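Local coordinates for protein C-type lectin domain family 4 member F (Mus musculus, PDB 6JJJ) that acts as a Kupffer cell C-type lectin receptor that binds galactose, fucose and glycolipids and could be involved in endocytosis, at residues K29-F38 and E66-T74; S76-L84 and M138-V147. All blocks are in the same frame, centred on the assembly; numbering follows the deposited sequence.

Interaction 1: K29-F38 and E66-T74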
loop_
_atom_site.group_PDB
_atom_site.type_symbol
_atom_site.label_atom_id
_atom_site.label_comp_id
_atom_site.label_asym_id
_atom_site.label_seq_id
_atom_site.Cartn_x
_atom_site.Cartn_y
_atom_site.Cartn_z
ATOM N N LYS A 29 6.838 4.234 3.997
ATOM C CA LYS A 29 6.404 5.308 3.112
ATOM C C LYS A 29 7.485 5.609 2.083
ATOM O O LYS A 29 8.673 5.668 2.412
ATOM C CB LYS A 29 6.053 6.559 3.918
ATOM C CG LYS A 29 4.611 6.550 4.433
ATOM C CD LYS A 29 4.445 5.551 5.581
ATOM C CE LYS A 29 3.021 5.531 6.135
ATOM N NZ LYS A 29 2.066 4.779 5.272
ATOM N N TYR A 30 7.063 5.781 0.834
ATOM C CA TYR A 30 7.978 6.035 -0.268
ATOM C C TYR A 30 8.271 7.523 -0.400
ATOM O O TYR A 30 7.392 8.365 -0.193
ATOM C CB TYR A 30 7.394 5.509 -1.580
ATOM C CG TYR A 30 8.217 5.852 -2.803
ATOM C CD1 TYR A 30 8.036 7.056 -3.474
ATOM C CD2 TYR A 30 9.178 4.974 -3.283
ATOM C CE1 TYR A 30 8.787 7.374 -4.589
ATOM C CE2 TYR A 30 9.937 5.282 -4.398
ATOM C CZ TYR A 30 9.736 6.482 -5.048
ATOM O OH TYR A 30 10.489 6.792 -6.158
ATOM N N PHE A 31 9.512 7.837 -0.768
ATOM C CA PHE A 31 9.898 9.218 -1.042
ATOM C C PHE A 31 11.173 9.216 -1.870
ATOM O O PHE A 31 12.205 8.708 -1.418
ATOM C CB PHE A 31 10.097 10.004 0.255
ATOM C CG PHE A 31 10.652 11.383 0.043
ATOM C CD1 PHE A 31 9.812 12.448 -0.241
ATOM C CD2 PHE A 31 12.015 11.615 0.119
ATOM C CE1 PHE A 31 10.320 13.717 -0.443
ATOM C CE2 PHE A 31 12.529 12.881 -0.082
ATOM C CZ PHE A 31 11.681 13.935 -0.363
ATOM N N ASN A 32 11.089 9.761 -3.078
ATOM C CA ASN A 32 12.240 10.033 -3.941
ATOM C C ASN A 32 13.263 8.895 -3.927
ATOM O O ASN A 32 14.429 9.059 -3.567
ATOM C CB ASN A 32 12.900 11.358 -3.553
ATOM C CG ASN A 32 12.251 12.557 -4.232
ATOM O OD1 ASN A 32 11.647 12.428 -5.296
ATOM N ND2 ASN A 32 12.382 13.729 -3.621
ATOM N N GLY A 33 12.791 7.717 -4.334
ATOM C CA GLY A 33 13.632 6.575 -4.602
ATOM C C GLY A 33 13.764 5.590 -3.458
ATOM O O GLY A 33 13.948 4.393 -3.708
ATOM N N ASN A 34 13.676 6.056 -2.219
ATOM C CA ASN A 34 13.855 5.206 -1.054
ATOM C C ASN A 34 12.540 5.026 -0.307
ATOM O O ASN A 34 11.590 5.798 -0.471
ATOM C CB ASN A 34 14.929 5.775 -0.118
ATOM C CG ASN A 34 16.281 5.930 -0.803
ATOM O OD1 ASN A 34 16.996 4.946 -1.014
ATOM N ND2 ASN A 34 16.634 7.163 -1.156
ATOM N N PHE A 35 12.503 3.985 0.521
ATOM C CA PHE A 35 11.396 3.743 1.434
ATOM C C PHE A 35 11.819 4.093 2.857
ATOM O O PHE A 35 12.939 3.786 3.278
ATOM C CB PHE A 35 10.935 2.286 1.369
ATOM C CG PHE A 35 10.059 1.980 0.188
ATOM C CD1 PHE A 35 8.700 2.248 0.226
ATOM C CD2 PHE A 35 10.597 1.420 -0.962
ATOM C CE1 PHE A 35 7.894 1.966 -0.864
ATOM C CE2 PHE A 35 9.797 1.137 -2.054
ATOM C CZ PHE A 35 8.446 1.409 -2.006
ATOM N N TYR A 36 10.926 4.761 3.582
ATOM C CA TYR A 36 11.189 5.204 4.941
ATOM C C TYR A 36 10.183 4.575 5.891
ATOM O O TYR A 36 9.004 4.426 5.553
ATOM C CB TYR A 36 11.114 6.728 5.049
ATOM C CG TYR A 36 12.123 7.455 4.197
ATOM C CD1 TYR A 36 11.927 7.617 2.832
ATOM C CD2 TYR A 36 13.271 7.990 4.763
ATOM C CE1 TYR A 36 12.853 8.289 2.057
ATOM C CE2 TYR A 36 14.196 8.662 3.996
ATOM C CZ TYR A 36 13.986 8.810 2.648
ATOM O OH TYR A 36 14.918 9.484 1.894
ATOM N N TYR A 37 10.657 4.195 7.076
ATOM C CA TYR A 37 9.814 3.625 8.121
ATOM C C TYR A 37 9.931 4.474 9.379
ATOM O O TYR A 37 11.023 4.609 9.940
ATOM C CB TYR A 37 10.210 2.176 8.414
ATOM C CG TYR A 37 9.453 1.559 9.566
ATOM C CD1 TYR A 37 8.236 0.921 9.366
ATOM C CD2 TYR A 37 9.959 1.613 10.857
ATOM C CE1 TYR A 37 7.542 0.357 10.423
ATOM C CE2 TYR A 37 9.276 1.051 11.915
ATOM C CZ TYR A 37 8.067 0.425 11.694
ATOM O OH TYR A 37 7.389 -0.132 12.755
ATOM N N PHE A 38 8.808 5.025 9.828
ATOM C CA PHE A 38 8.748 5.811 11.056
ATOM C C PHE A 38 8.216 4.914 12.167
ATOM O O PHE A 38 7.085 4.423 12.086
ATOM C CB PHE A 38 7.882 7.053 10.863
ATOM C CG PHE A 38 8.410 7.983 9.807
ATOM C CD1 PHE A 38 8.154 7.738 8.467
ATOM C CD2 PHE A 38 9.181 9.081 10.147
ATOM C CE1 PHE A 38 8.650 8.577 7.486
ATOM C CE2 PHE A 38 9.677 9.927 9.169
ATOM C CZ PHE A 38 9.411 9.677 7.840
ATOM N N GLU A 66 15.599 18.857 0.636
ATOM C CA GLU A 66 14.188 18.521 0.491
ATOM C C GLU A 66 13.880 17.175 1.132
ATOM O O GLU A 66 12.736 16.923 1.531
ATOM C CB GLU A 66 13.790 18.509 -0.984
ATOM C CG GLU A 66 13.463 19.884 -1.547
ATOM C CD GLU A 66 12.668 19.816 -2.838
ATOM O OE1 GLU A 66 12.395 18.696 -3.319
ATOM O OE2 GLU A 66 12.309 20.887 -3.372
ATOM N N GLU A 67 14.876 16.289 1.209
ATOM C CA GLU A 67 14.704 15.038 1.941
ATOM C C GLU A 67 14.419 15.306 3.413
ATOM O O GLU A 67 13.513 14.704 4.000
ATOM C CB GLU A 67 15.945 14.162 1.786
ATOM C CG GLU A 67 15.891 12.883 2.603
ATOM C CD GLU A 67 16.971 11.899 2.212
ATOM O OE1 GLU A 67 17.932 12.308 1.528
ATOM O OE2 GLU A 67 16.862 10.714 2.591
ATOM N N GLN A 68 15.198 16.202 4.030
ATOM C CA GLN A 68 14.981 16.523 5.438
ATOM C C GLN A 68 13.572 17.054 5.665
ATOM O O GLN A 68 12.948 16.758 6.692
ATOM C CB GLN A 68 16.016 17.539 5.927
ATOM C CG GLN A 68 15.770 17.994 7.363
ATOM C CD GLN A 68 17.046 18.179 8.170
ATOM O OE1 GLN A 68 18.150 17.935 7.684
ATOM N NE2 GLN A 68 16.894 18.603 9.422
ATOM N N ALA A 69 13.055 17.844 4.722
ATOM C CA ALA A 69 11.690 18.343 4.855
ATOM C C ALA A 69 10.712 17.184 4.982
ATOM O O ALA A 69 9.871 17.165 5.887
ATOM C CB ALA A 69 11.331 19.225 3.658
ATOM N N PHE A 70 10.841 16.183 4.108
ATOM C CA PHE A 70 9.982 15.009 4.190
ATOM C C PHE A 70 9.980 14.438 5.601
ATOM O O PHE A 70 8.919 14.192 6.185
ATOM C CB PHE A 70 10.444 13.956 3.184
ATOM C CG PHE A 70 9.773 12.634 3.356
ATOM C CD1 PHE A 70 8.436 12.479 3.036
ATOM C CD2 PHE A 70 10.473 11.548 3.848
ATOM C CE1 PHE A 70 7.811 11.260 3.198
ATOM C CE2 PHE A 70 9.854 10.326 4.013
ATOM C CZ PHE A 70 8.523 10.180 3.687
ATOM N N LEU A 71 11.168 14.232 6.170
ATOM C CA LEU A 71 11.263 13.767 7.548
ATOM C C LEU A 71 10.534 14.721 8.488
ATOM O O LEU A 71 9.635 14.317 9.234
ATOM C CB LEU A 71 12.729 13.630 7.958
ATOM C CG LEU A 71 13.529 12.420 7.472
ATOM C CD1 LEU A 71 12.935 11.116 7.992
ATOM C CD2 LEU A 71 13.634 12.401 5.954
ATOM N N VAL A 72 10.912 16.002 8.458
ATOM C CA VAL A 72 10.413 16.963 9.438
ATOM C C VAL A 72 8.890 16.949 9.488
ATOM O O VAL A 72 8.292 16.886 10.569
ATOM C CB VAL A 72 10.955 18.372 9.132
ATOM C CG1 VAL A 72 10.215 19.419 9.949
ATOM C CG2 VAL A 72 12.451 18.436 9.415
ATOM N N GLN A 73 8.231 17.013 8.324
ATOM C CA GLN A 73 6.774 17.080 8.349
ATOM C C GLN A 73 6.140 15.750 8.744
ATOM O O GLN A 73 4.980 15.733 9.175
ATOM C CB GLN A 73 6.202 17.502 6.993
ATOM C CG GLN A 73 7.207 17.935 5.948
ATOM C CD GLN A 73 6.562 18.695 4.806
ATOM O OE1 GLN A 73 6.385 18.165 3.709
ATOM N NE2 GLN A 73 6.208 19.951 5.059
ATOM N N THR A 74 6.861 14.639 8.595
ATOM C CA THR A 74 6.416 13.364 9.141
ATOM C C THR A 74 6.824 13.190 10.596
ATOM O O THR A 74 6.190 12.413 11.319
ATOM C CB THR A 74 6.975 12.198 8.319
ATOM O OG1 THR A 74 6.717 12.423 6.928
ATOM C CG2 THR A 74 6.322 10.888 8.744
#
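F31 and F70 lie face to face in an offset stack, with centroids 4.4 Å apart and planes at 11°. The two side chains run in opposite directions, so each CB sits over the other ring. F31 CB is 3.7 Å from the F70 ring centroid, and F70 CB is equally far from that of F31. N32 CB lies off the other face of F31. On the far face of F70, T74 OG1 is offset toward the rim. One face of Y36 receives the edge of F70, led by CE2, 3.6 Å from Y36 CD1. T74 CG2 points at the centre of one face of F38, 3.3 Å from its centroid, and F70 CE2 reaches the edge of the F38 ring. L71 CD1 also packs against F38 CE2, at 3.7 Å.

F31, Y36, F38 and F70 thus form an aromatic cluster between the hairpin 29-38 and helix 65-75 of the C-type lectin fold. A type I' turn from F31 to N34 joins the two strands. F70 CG is anti to the backbone N (chi1 170°), which sends the ring out from the helix toward the hairpin. Helical segment 66-74 and strand 34-38 run roughly the same way, their axes 28° apart.

At the edge of Y36, its OH donates to E67 OE2. The bond is modelled very short, so its exact length is doubtful. E67 reaches it with an extended chain. K149 forms a salt bridge with the same carboxylate oxygen, and T63 N binds the other. T74 OG1 is tied to F70 O by a 2.9 Å hydrogen bond. R40 of a second subunit packs on F70.

Interaction 2: S76-L84 and M138-V147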
loop_
_atom_site.group_PDB
_atom_site.type_symbol
_atom_site.label_atom_id
_atom_site.label_comp_id
_atom_site.label_asym_id
_atom_site.label_seq_id
_atom_site.Cartn_x
_atom_site.Cartn_y
_atom_site.Cartn_z
ATOM N N SER A 76 7.451 16.152 12.534
ATOM C CA SER A 76 7.141 17.392 13.231
ATOM C C SER A 76 6.452 17.073 14.549
ATOM O O SER A 76 5.549 16.233 14.603
ATOM C CB SER A 76 6.254 18.287 12.366
ATOM O OG SER A 76 6.234 19.608 12.882
ATOM N N SER A 77 6.895 17.734 15.618
ATOM C CA SER A 77 6.437 17.429 16.974
ATOM C C SER A 77 6.889 16.033 17.402
ATOM O O SER A 77 6.130 15.280 18.014
ATOM C CB SER A 77 4.916 17.561 17.087
ATOM O OG SER A 77 4.491 18.884 16.812
ATOM N N GLY A 78 8.128 15.682 17.068
ATOM C CA GLY A 78 8.671 14.388 17.429
ATOM C C GLY A 78 10.164 14.278 17.199
ATOM O O GLY A 78 10.658 14.648 16.131
ATOM N N ASP A 79 10.887 13.765 18.191
ATOM C CA ASP A 79 12.326 13.553 18.085
ATOM C C ASP A 79 12.579 12.122 17.621
ATOM O O ASP A 79 12.186 11.165 18.298
ATOM C CB ASP A 79 13.017 13.821 19.420
ATOM C CG ASP A 79 12.599 15.144 20.040
ATOM O OD1 ASP A 79 11.522 15.660 19.669
ATOM O OD2 ASP A 79 13.346 15.668 20.894
ATOM N N HIS A 80 13.242 11.980 16.476
ATOM C CA HIS A 80 13.485 10.685 15.855
ATOM C C HIS A 80 14.977 10.489 15.640
ATOM O O HIS A 80 15.635 11.334 15.024
ATOM C CB HIS A 80 12.787 10.558 14.491
ATOM C CG HIS A 80 11.362 10.108 14.550
ATOM N ND1 HIS A 80 10.935 9.088 15.370
ATOM C CD2 HIS A 80 10.275 10.499 13.842
ATOM C CE1 HIS A 80 9.642 8.888 15.184
ATOM N NE2 HIS A 80 9.215 9.735 14.266
ATOM N N TRP A 81 15.500 9.361 16.113
ATOM C CA TRP A 81 16.888 9.016 15.838
ATOM C C TRP A 81 17.180 9.048 14.345
ATOM O O TRP A 81 16.264 8.886 13.532
ATOM C CB TRP A 81 17.222 7.618 16.358
ATOM C CG TRP A 81 17.476 7.505 17.811
ATOM C CD1 TRP A 81 16.919 6.604 18.668
ATOM C CD2 TRP A 81 18.369 8.306 18.591
ATOM N NE1 TRP A 81 17.409 6.791 19.934
ATOM C CE2 TRP A 81 18.298 7.833 19.916
ATOM C CE3 TRP A 81 19.217 9.378 18.301
ATOM C CZ2 TRP A 81 19.043 8.399 20.949
ATOM C CZ3 TRP A 81 19.955 9.936 19.325
ATOM C CH2 TRP A 81 19.864 9.446 20.633
ATOM N N ILE A 82 18.446 9.248 13.971
ATOM C CA ILE A 82 18.905 9.076 12.600
ATOM C C ILE A 82 20.319 8.507 12.634
ATOM O O ILE A 82 20.939 8.379 13.691
ATOM C CB ILE A 82 18.858 10.389 11.792
ATOM C CG1 ILE A 82 19.507 11.532 12.569
ATOM C CG2 ILE A 82 17.417 10.741 11.439
ATOM C CD1 ILE A 82 19.705 12.789 11.748
ATOM N N GLY A 83 20.834 8.188 11.449
ATOM C CA GLY A 83 22.055 7.418 11.324
ATOM C C GLY A 83 23.358 8.187 11.387
ATOM O O GLY A 83 24.342 7.781 10.760
ATOM N N LEU A 84 23.387 9.286 12.132
ATOM C CA LEU A 84 24.595 10.080 12.305
ATOM C C LEU A 84 25.192 9.839 13.687
ATOM O O LEU A 84 24.473 9.568 14.653
ATOM C CB LEU A 84 24.300 11.568 12.121
ATOM C CG LEU A 84 25.482 12.457 11.727
ATOM C CD1 LEU A 84 26.090 12.006 10.410
ATOM C CD2 LEU A 84 25.052 13.918 11.647
ATOM N N MET A 138 22.863 13.618 20.882
ATOM C CA MET A 138 22.158 13.152 22.066
ATOM C C MET A 138 22.871 11.936 22.635
ATOM O O MET A 138 23.645 11.266 21.947
ATOM C CB MET A 138 20.696 12.819 21.723
ATOM C CG MET A 138 19.861 12.318 22.876
ATOM S SD MET A 138 19.757 13.553 24.191
ATOM C CE MET A 138 19.020 12.588 25.505
ATOM N N ALA A 139 22.601 11.663 23.909
ATOM C CA ALA A 139 23.127 10.463 24.544
ATOM C C ALA A 139 22.525 9.232 23.880
ATOM O O ALA A 139 21.302 9.103 23.774
ATOM C CB ALA A 139 22.810 10.470 26.038
ATOM N N CYS A 140 23.391 8.330 23.415
ATOM C CA CYS A 140 22.916 7.209 22.614
ATOM C C CYS A 140 22.038 6.266 23.426
ATOM O O CYS A 140 21.085 5.692 22.887
ATOM C CB CYS A 140 24.106 6.463 22.011
ATOM S SG CYS A 140 25.132 7.480 20.906
ATOM N N GLY A 141 22.315 6.105 24.719
ATOM C CA GLY A 141 21.499 5.217 25.526
ATOM C C GLY A 141 20.050 5.643 25.656
ATOM O O GLY A 141 19.225 4.837 26.102
ATOM N N SER A 142 19.719 6.873 25.274
ATOM C CA SER A 142 18.355 7.362 25.419
ATOM C C SER A 142 17.440 6.707 24.394
ATOM O O SER A 142 17.823 6.491 23.240
ATOM C CB SER A 142 18.325 8.880 25.263
ATOM O OG SER A 142 19.155 9.495 26.234
ATOM N N SER A 143 16.220 6.387 24.821
ATOM C CA SER A 143 15.284 5.625 23.993
ATOM C C SER A 143 14.332 6.572 23.271
ATOM O O SER A 143 13.261 6.915 23.774
ATOM C CB SER A 143 14.515 4.617 24.840
ATOM O OG SER A 143 15.322 3.505 25.179
ATOM N N TYR A 144 14.709 6.952 22.058
ATOM C CA TYR A 144 13.848 7.709 21.167
ATOM C C TYR A 144 13.304 6.798 20.075
ATOM O O TYR A 144 13.826 5.701 19.850
ATOM C CB TYR A 144 14.603 8.869 20.504
ATOM C CG TYR A 144 14.955 10.002 21.434
ATOM C CD1 TYR A 144 14.056 11.032 21.676
ATOM C CD2 TYR A 144 16.190 10.048 22.061
ATOM C CE1 TYR A 144 14.377 12.071 22.522
ATOM C CE2 TYR A 144 16.518 11.081 22.909
ATOM C CZ TYR A 144 15.611 12.091 23.135
ATOM O OH TYR A 144 15.942 13.124 23.982
ATOM N N PRO A 145 12.251 7.220 19.372
ATOM C CA PRO A 145 11.882 6.528 18.125
ATOM C C PRO A 145 12.909 6.821 17.042
ATOM O O PRO A 145 13.891 7.525 17.300
ATOM C CB PRO A 145 10.499 7.099 17.791
ATOM C CG PRO A 145 10.471 8.438 18.468
ATOM C CD PRO A 145 11.332 8.324 19.705
ATOM N N TRP A 146 12.705 6.306 15.833
ATOM C CA TRP A 146 13.725 6.409 14.799
ATOM C C TRP A 146 13.078 6.362 13.421
ATOM O O TRP A 146 11.863 6.219 13.283
ATOM C CB TRP A 146 14.748 5.279 14.926
ATOM C CG TRP A 146 14.142 3.929 14.666
ATOM C CD1 TRP A 146 14.062 3.284 13.467
ATOM C CD2 TRP A 146 13.520 3.069 15.625
ATOM N NE1 TRP A 146 13.436 2.071 13.622
ATOM C CE2 TRP A 146 13.092 1.916 14.938
ATOM C CE3 TRP A 146 13.284 3.159 17.001
ATOM C CZ2 TRP A 146 12.445 0.863 15.580
ATOM C CZ3 TRP A 146 12.643 2.112 17.636
ATOM C CH2 TRP A 146 12.229 0.980 16.926
ATOM N N VAL A 147 13.915 6.479 12.392
ATOM C CA VAL A 147 13.481 6.355 11.004
ATOM C C VAL A 147 14.520 5.547 10.236
ATOM O O VAL A 147 15.713 5.869 10.264
ATOM C CB VAL A 147 13.259 7.741 10.362
ATOM C CG1 VAL A 147 14.497 8.610 10.539
ATOM C CG2 VAL A 147 12.885 7.598 8.899
#
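W81 lies with its indole against the 138-147 loop, and Y144 stands almost upright on it. The Y144 ring turns its edge to the face of the W81 six-membered ring, with planes at 84° and centroids 5.2 Å apart. Y144 CB sits over the five-membered ring, so both rings of the indole are met by one residue. S142 O and A139 O approach the indole edge near its plane. M138 CB touches W81 CH2 at 3.6 Å, the two side chains crossing at about a right angle. M138 then bends at CG (chi2 61°), which carries its end away from W81 to the edge of Y144. H130 and W45 also meet the W81 ring.

W81 opens the WIGL sequence, W81-I82-G83-L84, a hallmark of C-type lectin domains. M138 directly follows the calcium ligands N136 and D137, and its side chain is about 6 Å from a calcium ion. C140 anchors the loop through its disulfide to C128.

D79 CB packs obliquely against the Y144 ring, 3.7 Å from CD1. P145 CB meets the edge of the H80 ring, and W146 O lies over one face of it. Beyond W81, I82 CG2 and V147 CG1 run side by side, 3.7 Å apart.

W81 N donates to P145 O at 2.7 Å, with a nearly straight angle of 168°. W81 NE1 gives a weak bond to S142 O at 3.3 Å and another weak one to K43 O. The indole N-H is thus shared between two weak bonds. W81 is therefore probably placed mostly by its backbone bond and by apolar and aromatic packing. The carbonyls of A139 and S142 face the indole edge, where they could meet weakly polarised C-H groups.

How the interactions relate
From the N terminus, the hairpin 29-38 comes first, then a link that includes helix 45-54. Interaction 1 closes this loop when helix 65-75 packs on the hairpin. A short loop then leads from the helix into strand 80-85; loop and strand together carry the first half of interaction 2. Interaction 2 closes a longer, helix-free loop, which carries calcium ligands and strands 94-95, 128-131 and 135-138. The two loops follow in series, so they neither nest nor cross. They meet at V147, which leads into strand 147-151: its CG2 packs on L71 CD1 and F38 CE2. F38 also touches H80. Together they tie the sheet that holds hairpin 29-38 to the calcium-bearing half of the domain.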